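Putative Fe-S biosynthesis protein (PDB 2QGO) probably takes part in the assembly of iron-sulphur clusters. Local coordinates at residues V64-A67 / K73-T76; V13-R18 / G95-S100; I25-T30 / P60-K65. All coordinates share one frame; numbering follows the deposited sequence.

Interaction 1. Residues V64-A67 / K73-T76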
loop_
_atom_site.group_PDB
_atom_site.type_symbol
_atom_site.label_atom_id
_atom_site.label_comp_id
_atom_site.label_asym_id
_atom_site.label_seq_id
_atom_site.Cartn_x
_atom_site.Cartn_y
_atom_site.Cartn_z
ATOM N N VAL A 64 9.126 6.033 6.168
ATOM C CA VAL A 64 9.322 4.784 6.888
ATOM C C VAL A 64 9.250 3.538 6.014
ATOM O O VAL A 64 8.232 3.255 5.384
ATOM C CB VAL A 64 8.303 4.651 8.021
ATOM C CG1 VAL A 64 8.640 3.426 8.879
ATOM C CG2 VAL A 64 8.300 5.922 8.852
ATOM N N LYS A 65 10.341 2.784 6.001
ATOM C CA LYS A 65 10.409 1.579 5.199
ATOM C C LYS A 65 9.793 0.385 5.897
ATOM O O LYS A 65 9.964 0.191 7.100
ATOM C CB LYS A 65 11.862 1.259 4.848
ATOM C CG LYS A 65 12.508 2.282 3.930
ATOM C CD LYS A 65 13.952 1.912 3.624
ATOM C CE LYS A 65 14.561 2.874 2.617
ATOM N NZ LYS A 65 16.013 2.588 2.391
ATOM N N ILE A 66 9.052 -0.402 5.131
ATOM C CA ILE A 66 8.443 -1.604 5.647
ATOM C C ILE A 66 9.349 -2.698 5.119
ATOM O O ILE A 66 9.435 -2.915 3.911
ATOM C CB ILE A 66 7.008 -1.796 5.114
ATOM C CG1 ILE A 66 6.133 -0.623 5.559
ATOM C CG2 ILE A 66 6.421 -3.090 5.659
ATOM C CD1 ILE A 66 4.698 -0.674 5.041
ATOM N N ALA A 67 10.046 -3.361 6.034
ATOM C CA ALA A 67 10.966 -4.422 5.668
ATOM C C ALA A 67 10.266 -5.610 5.021
ATOM O O ALA A 67 9.145 -5.960 5.378
ATOM C CB ALA A 67 11.736 -4.876 6.896
ATOM N N LYS A 73 9.960 -1.938 -2.760
ATOM C CA LYS A 73 10.207 -0.629 -2.170
ATOM C C LYS A 73 8.873 -0.115 -1.633
ATOM O O LYS A 73 8.171 0.633 -2.310
ATOM C CB LYS A 73 10.768 0.320 -3.226
ATOM C CG LYS A 73 12.074 -0.176 -3.827
ATOM C CD LYS A 73 12.534 0.700 -4.975
ATOM C CE LYS A 73 13.888 0.253 -5.475
ATOM N NZ LYS A 73 14.340 1.079 -6.633
ATOM N N ILE A 74 8.528 -0.550 -0.424
ATOM C CA ILE A 74 7.268 -0.167 0.206
ATOM C C ILE A 74 7.484 0.695 1.440
ATOM O O ILE A 74 8.312 0.388 2.290
ATOM C CB ILE A 74 6.419 -1.430 0.559
ATOM C CG1 ILE A 74 5.134 -1.019 1.287
ATOM C CG2 ILE A 74 7.245 -2.414 1.392
ATOM C CD1 ILE A 74 4.111 -2.138 1.399
ATOM N N TYR A 75 6.715 1.776 1.528
ATOM C CA TYR A 75 6.823 2.739 2.622
ATOM C C TYR A 75 5.499 3.043 3.317
ATOM O O TYR A 75 4.437 2.597 2.892
ATOM C CB TYR A 75 7.364 4.062 2.082
ATOM C CG TYR A 75 8.750 3.985 1.493
ATOM C CD1 TYR A 75 9.844 4.487 2.189
ATOM C CD2 TYR A 75 8.971 3.419 0.236
ATOM C CE1 TYR A 75 11.130 4.434 1.652
ATOM C CE2 TYR A 75 10.266 3.355 -0.316
ATOM C CZ TYR A 75 11.340 3.869 0.404
ATOM O OH TYR A 75 12.625 3.828 -0.104
ATOM N N THR A 76 5.597 3.828 4.387
ATOM C CA THR A 76 4.441 4.279 5.149
ATOM C C THR A 76 4.872 5.500 5.964
ATOM O O THR A 76 5.996 5.978 5.820
ATOM C CB THR A 76 3.904 3.180 6.087
ATOM O OG1 THR A 76 2.589 3.536 6.527
ATOM C CG2 THR A 76 4.807 3.010 7.300
HETATM O O HOH W 1 10.790 -1.305 1.914
#
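Ile-66 crosses Ile-74 obliquely at the turn end of the hairpin, just beyond its bridged pairs. Ile-66 CB rests against Ile-74 CG2 at 3.8 Å. CG1, anti to the carbonyl carbon (chi1 -61°), passes 4.1 Å from Ile-74 O. The chain then runs extended, which carries CD1 to 3.8 Å from Ile-74 CG1 and also near Tyr-75 O and Thr-76 CB. Branched aliphatic residues suit this buried side, where Ile-66 packs further on Ile-6 and Leu-28. The backbones pair antiparallel. Ile-66 N gives a nearly straight bond (171°) to Ile-74 O, 3.0 Å away. Farther from the turn, Thr-76 N bonds to Val-64 O at 2.9 Å, while Val-64 N to Thr-76 O is longer and weak. Val-64 O also receives a CA-H...O contact from Tyr-75. A water molecule by Ile-66 O and Ile-74 O can donate to either.

Val-64 and Thr-76 lie side by side on one face, Val-64 CB 3.9 Å from Thr-76 CG2, and Thr-76 OG1 bonds to Leu-28 O, tying the hairpin to the next strand. The other face carries Lys-65 and Tyr-75, a non-hydrogen-bonded pair whose side chains also lie alongside. Lys-65 CG comes within 3.4 Å of Tyr-75 CE1, and its extended chain brings CE to 3.5 Å from Tyr-75 OH. A long methylene chain suits this exposed place, since it shields an aromatic ring and the amine continues beyond. Backbone bonds thus fix the register; one face is apolar but for the bonded hydroxyl, the other pairs an amphipathic lysine with a tyrosine.

Interaction 2. Residues V13-R18 / G95-S100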
loop_
_atom_site.group_PDB
_atom_site.type_symbol
_atom_site.label_atom_id
_atom_site.label_comp_id
_atom_site.label_asym_id
_atom_site.label_seq_id
_atom_site.Cartn_x
_atom_site.Cartn_y
_atom_site.Cartn_z
ATOM N N VAL A 13 1.949 -11.148 -5.434
ATOM C CA VAL A 13 3.069 -10.758 -6.289
ATOM C C VAL A 13 2.667 -10.805 -7.768
ATOM O O VAL A 13 2.935 -9.870 -8.527
ATOM C CB VAL A 13 4.288 -11.690 -6.072
ATOM C CG1 VAL A 13 5.307 -11.497 -7.195
ATOM C CG2 VAL A 13 4.925 -11.397 -4.725
ATOM N N ASP A 14 2.031 -11.899 -8.175
ATOM C CA ASP A 14 1.591 -12.036 -9.560
ATOM C C ASP A 14 0.663 -10.893 -9.929
ATOM O O ASP A 14 0.812 -10.273 -10.980
ATOM C CB ASP A 14 0.855 -13.354 -9.776
ATOM C CG ASP A 14 1.794 -14.525 -9.897
ATOM O OD1 ASP A 14 3.020 -14.304 -10.062
ATOM O OD2 ASP A 14 1.303 -15.674 -9.836
ATOM N N TYR A 15 -0.294 -10.618 -9.050
ATOM C CA TYR A 15 -1.248 -9.548 -9.293
ATOM C C TYR A 15 -0.541 -8.193 -9.450
ATOM O O TYR A 15 -0.760 -7.478 -10.428
ATOM C CB TYR A 15 -2.270 -9.495 -8.151
ATOM C CG TYR A 15 -3.259 -8.358 -8.274
ATOM C CD1 TYR A 15 -4.257 -8.373 -9.244
ATOM C CD2 TYR A 15 -3.166 -7.244 -7.441
ATOM C CE1 TYR A 15 -5.147 -7.291 -9.385
ATOM C CE2 TYR A 15 -4.039 -6.163 -7.572
ATOM C CZ TYR A 15 -5.028 -6.192 -8.547
ATOM O OH TYR A 15 -5.869 -5.108 -8.680
ATOM N N LEU A 16 0.302 -7.841 -8.487
ATOM C CA LEU A 16 1.021 -6.570 -8.560
ATOM C C LEU A 16 1.764 -6.471 -9.890
ATOM O O LEU A 16 1.874 -5.389 -10.469
ATOM C CB LEU A 16 1.991 -6.439 -7.382
ATOM C CG LEU A 16 1.288 -6.413 -6.014
ATOM C CD1 LEU A 16 2.308 -6.394 -4.885
ATOM C CD2 LEU A 16 0.386 -5.199 -5.930
ATOM N N LYS A 17 2.263 -7.615 -10.362
ATOM C CA LYS A 17 2.969 -7.697 -11.637
ATOM C C LYS A 17 2.023 -7.445 -12.816
ATOM O O LYS A 17 2.362 -6.700 -13.736
ATOM C CB LYS A 17 3.614 -9.073 -11.800
ATOM C CG LYS A 17 5.013 -9.197 -11.225
ATOM C CD LYS A 17 5.500 -10.656 -11.295
ATOM C CE LYS A 17 6.903 -10.792 -10.738
ATOM N NZ LYS A 17 7.324 -12.220 -10.508
ATOM N N ARG A 18 0.849 -8.078 -12.797
ATOM C CA ARG A 18 -0.136 -7.891 -13.868
ATOM C C ARG A 18 -0.539 -6.426 -13.951
ATOM O O ARG A 18 -0.963 -5.949 -14.998
ATOM C CB ARG A 18 -1.404 -8.711 -13.611
ATOM C CG ARG A 18 -1.204 -10.212 -13.559
ATOM C CD ARG A 18 -2.554 -10.931 -13.465
ATOM N NE ARG A 18 -2.506 -12.046 -12.524
ATOM C CZ ARG A 18 -3.053 -12.026 -11.314
ATOM N NH1 ARG A 18 -3.700 -10.953 -10.889
ATOM N NH2 ARG A 18 -2.946 -13.076 -10.515
ATOM N N GLY A 95 -10.610 -11.870 -6.288
ATOM C CA GLY A 95 -10.475 -10.608 -6.993
ATOM C C GLY A 95 -10.083 -9.404 -6.154
ATOM O O GLY A 95 -10.264 -8.263 -6.587
ATOM N N SER A 96 -9.539 -9.625 -4.963
ATOM C CA SER A 96 -9.155 -8.493 -4.131
ATOM C C SER A 96 -7.861 -8.661 -3.341
ATOM O O SER A 96 -7.475 -9.767 -2.973
ATOM C CB SER A 96 -10.296 -8.163 -3.168
ATOM O OG SER A 96 -10.706 -9.328 -2.460
ATOM N N LEU A 97 -7.188 -7.541 -3.099
ATOM C CA LEU A 97 -5.961 -7.533 -2.311
ATOM C C LEU A 97 -6.422 -7.528 -0.864
ATOM O O LEU A 97 -7.343 -6.800 -0.513
ATOM C CB LEU A 97 -5.147 -6.262 -2.572
ATOM C CG LEU A 97 -4.073 -6.243 -3.663
ATOM C CD1 LEU A 97 -3.460 -4.850 -3.730
ATOM C CD2 LEU A 97 -2.996 -7.285 -3.358
ATOM N N SER A 98 -5.793 -8.340 -0.027
ATOM C CA SER A 98 -6.162 -8.393 1.377
ATOM C C SER A 98 -4.909 -8.271 2.237
ATOM O O SER A 98 -3.879 -8.882 1.943
ATOM C CB SER A 98 -6.865 -9.709 1.688
ATOM O OG SER A 98 -5.963 -10.795 1.548
ATOM N N LEU A 99 -5.007 -7.478 3.297
ATOM C CA LEU A 99 -3.898 -7.261 4.213
ATOM C C LEU A 99 -4.227 -7.839 5.586
ATOM O O LEU A 99 -5.326 -7.646 6.101
ATOM C CB LEU A 99 -3.609 -5.768 4.344
ATOM C CG LEU A 99 -2.492 -5.395 5.324
ATOM C CD1 LEU A 99 -1.129 -5.815 4.755
ATOM C CD2 LEU A 99 -2.533 -3.903 5.585
ATOM N N SER A 100 -3.262 -8.540 6.175
ATOM C CA SER A 100 -3.443 -9.152 7.484
ATOM C C SER A 100 -2.131 -9.183 8.255
ATOM O O SER A 100 -1.071 -8.878 7.713
ATOM C CB SER A 100 -3.967 -10.582 7.328
ATOM O OG SER A 100 -3.036 -11.394 6.621
#
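Tyr-15 is brought to Leu-97 on a helical turn whose shorter backbone bond runs from Arg-18 N to Asp-14 O at 2.8 Å; Lys-17 N to Val-13 O is its neighbour. That regular turn fixes where the tyrosine leaves the helix. With CG anti to the backbone N (chi1 177°), the ring extends to the sheet, and one side of it, the CD2 and CE2 atoms, meets the leucine. Leu-97 CG lies 3.9 Å from Tyr-15 CE2, approaching obliquely, and its methyls divide over the same bond: Leu-97 CD1 stands 4.1 Å from Tyr-15 CE2, and Leu-97 CD2 is as far from Tyr-15 CD2. A forked leucine suits this position because it can touch two ring atoms at once. Leu-16, one residue along, adds its CD2 at 4.4 Å from Leu-97 CD1, a looser contact.

Within the helix, Arg-18 lays a guanidinium face over the backbone of Asp-14 and Tyr-15, and its NH1 sits in plane at the edge of the tyrosine ring. Tyr-15 also stacks on Tyr-92 and touches Ile-112, while Leu-97 packs on Met-90 and Val-110. Replacing Tyr-15 by an alanine would probably leave Leu-97 without its main partner on the helix and Tyr-92 without its stack. Since the contact is wholly apolar, it probably rests on shape fit and the exclusion of water, and it contributes to seating the helix over strand 96-101, with other packing sharing the task.

Interaction 3. Residues I25-T30 / P60-K65; sequences ILILIT and PDYPVK
Ile-27 comes first along strand 25-30 to meet Tyr-62, and it does so over a ring face. Its CB points toward the tyrosine, and with chi1 -61° for CG1 the CG2 methyl lies anti to the backbone N, where it meets the ring: it stands 4.0 Å from the centroid of the Tyr-62 ring and 20° off the ring normal. This is a CH-pi contact, shifted toward the rim, with Tyr-62 CG at 3.8 Å from that methyl. The other branch of Ile-27 extends so that CD1 lies 4.1 Å from Tyr-62 CD2; the two side chains cross at about a right angle.

Leu-28 turns the other way, into the opposite face of the sheet, where it packs on Ile-52 and Ile-74.

Ile-29 returns to the tyrosine side. Its CG1 takes the crowded position between backbone N and carbonyl carbon (chi1 59°), leaving CG2 to approach Tyr-62 CE1 obliquely at 3.5 Å, the closest touch of the contact. Two beta-branched residues, one on each side of Leu-28, thus offer a pair of methyls to a single ring. Isoleucine suits an extended strand, and tyrosine is long and flat enough to reach from a loop and lie against both.

Thr-30 ends the strand, its N bonded to Asp-80 OD1. Around the contact, strand 25-30 runs between strands 50-55 and 73-76, helix 78-81 brings Asp-80 against Ile-29 and Tyr-62, and the loop bearing Tyr-62 leads directly into edge strand 64-65.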
loop_
_atom_site.group_PDB
_atom_site.type_symbol
_atom_site.label_atom_id
_atom_site.label_comp_id
_atom_site.label_asym_id
_atom_site.label_seq_id
_atom_site.Cartn_x
_atom_site.Cartn_y
_atom_site.Cartn_z
ATOM N N ILE A 25 7.478 2.495 -6.373
ATOM C CA ILE A 25 7.575 2.928 -4.996
ATOM C C ILE A 25 6.163 2.691 -4.472
ATOM O O ILE A 25 5.199 3.253 -4.997
ATOM C CB ILE A 25 7.909 4.431 -4.894
ATOM C CG1 ILE A 25 9.273 4.707 -5.538
ATOM C CG2 ILE A 25 7.866 4.879 -3.436
ATOM C CD1 ILE A 25 10.423 3.882 -4.955
ATOM N N LEU A 26 6.028 1.844 -3.464
ATOM C CA LEU A 26 4.704 1.562 -2.916
ATOM C C LEU A 26 4.523 2.193 -1.547
ATOM O O LEU A 26 5.433 2.181 -0.720
ATOM C CB LEU A 26 4.469 0.053 -2.817
ATOM C CG LEU A 26 4.566 -0.711 -4.134
ATOM C CD1 LEU A 26 4.335 -2.189 -3.867
ATOM C CD2 LEU A 26 3.535 -0.168 -5.135
ATOM N N ILE A 27 3.341 2.748 -1.327
ATOM C CA ILE A 27 3.007 3.392 -0.068
ATOM C C ILE A 27 1.752 2.754 0.504
ATOM O O ILE A 27 0.682 2.834 -0.093
ATOM C CB ILE A 27 2.744 4.900 -0.279
ATOM C CG1 ILE A 27 4.000 5.571 -0.832
ATOM C CG2 ILE A 27 2.284 5.540 1.025
ATOM C CD1 ILE A 27 3.776 7.005 -1.297
ATOM N N LEU A 28 1.893 2.110 1.657
ATOM C CA LEU A 28 0.761 1.472 2.320
ATOM C C LEU A 28 0.257 2.438 3.381
ATOM O O LEU A 28 1.009 2.865 4.248
ATOM C CB LEU A 28 1.198 0.155 2.972
ATOM C CG LEU A 28 0.193 -0.592 3.862
ATOM C CD1 LEU A 28 -1.052 -0.970 3.050
ATOM C CD2 LEU A 28 0.865 -1.853 4.441
ATOM N N ILE A 29 -1.013 2.800 3.307
ATOM C CA ILE A 29 -1.566 3.725 4.281
ATOM C C ILE A 29 -3.015 3.411 4.592
ATOM O O ILE A 29 -3.660 2.629 3.892
ATOM C CB ILE A 29 -1.498 5.163 3.764
ATOM C CG1 ILE A 29 -2.289 5.267 2.464
ATOM C CG2 ILE A 29 -0.052 5.571 3.547
ATOM C CD1 ILE A 29 -2.487 6.676 1.986
ATOM N N THR A 30 -3.515 4.019 5.663
ATOM C CA THR A 30 -4.906 3.837 6.046
ATOM C C THR A 30 -5.606 4.868 5.189
ATOM O O THR A 30 -5.015 5.877 4.816
ATOM C CB THR A 30 -5.167 4.207 7.520
ATOM O OG1 THR A 30 -4.989 5.618 7.683
ATOM C CG2 THR A 30 -4.210 3.479 8.443
ATOM N N PRO A 60 8.645 12.173 0.448
ATOM C CA PRO A 60 9.191 12.472 1.779
ATOM C C PRO A 60 8.174 12.436 2.924
ATOM O O PRO A 60 8.555 12.298 4.084
ATOM C CB PRO A 60 9.848 13.846 1.590
ATOM C CG PRO A 60 9.135 14.427 0.389
ATOM C CD PRO A 60 8.988 13.232 -0.515
ATOM N N ASP A 61 6.887 12.562 2.611
ATOM C CA ASP A 61 5.857 12.494 3.650
ATOM C C ASP A 61 5.671 11.046 4.126
ATOM O O ASP A 61 4.992 10.795 5.126
ATOM C CB ASP A 61 4.512 13.015 3.131
ATOM C CG ASP A 61 4.430 14.536 3.118
ATOM O OD1 ASP A 61 5.425 15.207 3.495
ATOM O OD2 ASP A 61 3.356 15.060 2.729
ATOM N N TYR A 62 6.270 10.100 3.407
ATOM C CA TYR A 62 6.160 8.676 3.750
ATOM C C TYR A 62 7.548 8.048 3.659
ATOM O O TYR A 62 7.829 7.276 2.741
ATOM C CB TYR A 62 5.214 7.985 2.767
ATOM C CG TYR A 62 3.805 8.528 2.805
ATOM C CD1 TYR A 62 2.900 8.107 3.774
ATOM C CD2 TYR A 62 3.389 9.496 1.896
ATOM C CE1 TYR A 62 1.612 8.642 3.842
ATOM C CE2 TYR A 62 2.103 10.037 1.954
ATOM C CZ TYR A 62 1.223 9.604 2.932
ATOM O OH TYR A 62 -0.037 10.140 3.008
ATOM N N PRO A 63 8.420 8.348 4.637
ATOM C CA PRO A 63 9.799 7.871 4.725
ATOM C C PRO A 63 10.080 6.537 5.394
ATOM O O PRO A 63 11.168 5.982 5.221
ATOM C CB PRO A 63 10.471 8.998 5.484
ATOM C CG PRO A 63 9.449 9.253 6.555
ATOM C CD PRO A 63 8.115 9.222 5.788
ATOM N N VAL A 64 9.126 6.033 6.168
ATOM C CA VAL A 64 9.322 4.784 6.888
ATOM C C VAL A 64 9.250 3.538 6.014
ATOM O O VAL A 64 8.232 3.255 5.384
ATOM C CB VAL A 64 8.303 4.651 8.021
ATOM C CG1 VAL A 64 8.640 3.426 8.879
ATOM C CG2 VAL A 64 8.300 5.922 8.852
ATOM N N LYS A 65 10.341 2.784 6.001
ATOM C CA LYS A 65 10.409 1.579 5.199
ATOM C C LYS A 65 9.793 0.385 5.897
ATOM O O LYS A 65 9.964 0.191 7.100
ATOM C CB LYS A 65 11.862 1.259 4.848
ATOM C CG LYS A 65 12.508 2.282 3.930
ATOM C CD LYS A 65 13.952 1.912 3.624
ATOM C CE LYS A 65 14.561 2.874 2.617
ATOM N NZ LYS A 65 16.013 2.588 2.391
#

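Interactions 1 and 3 sit close together, their centres about 6 Å apart, and share Val-64 and Lys-65. Interaction 1 joins the edge strand to strand 73-76, which in turn bonds to strand 25-30 of interaction 3. Interaction 2 lies about 17 Å and 18 Å from their centres, packing helix 10-18 on another part of the same sheet; strands 96-101 and 25-30 touch through Leu-99 CD2 and Leu-28 CD2 (4.1 Å), which links interactions 2 and 3. Chemistry follows position. The partly exposed hairpin combines backbone bonds with apolar packing and a surface lysine. The two buried contacts rest on hydrocarbon against a tyrosine ring, in interaction 2 from a helix and in interaction 3 from a loop.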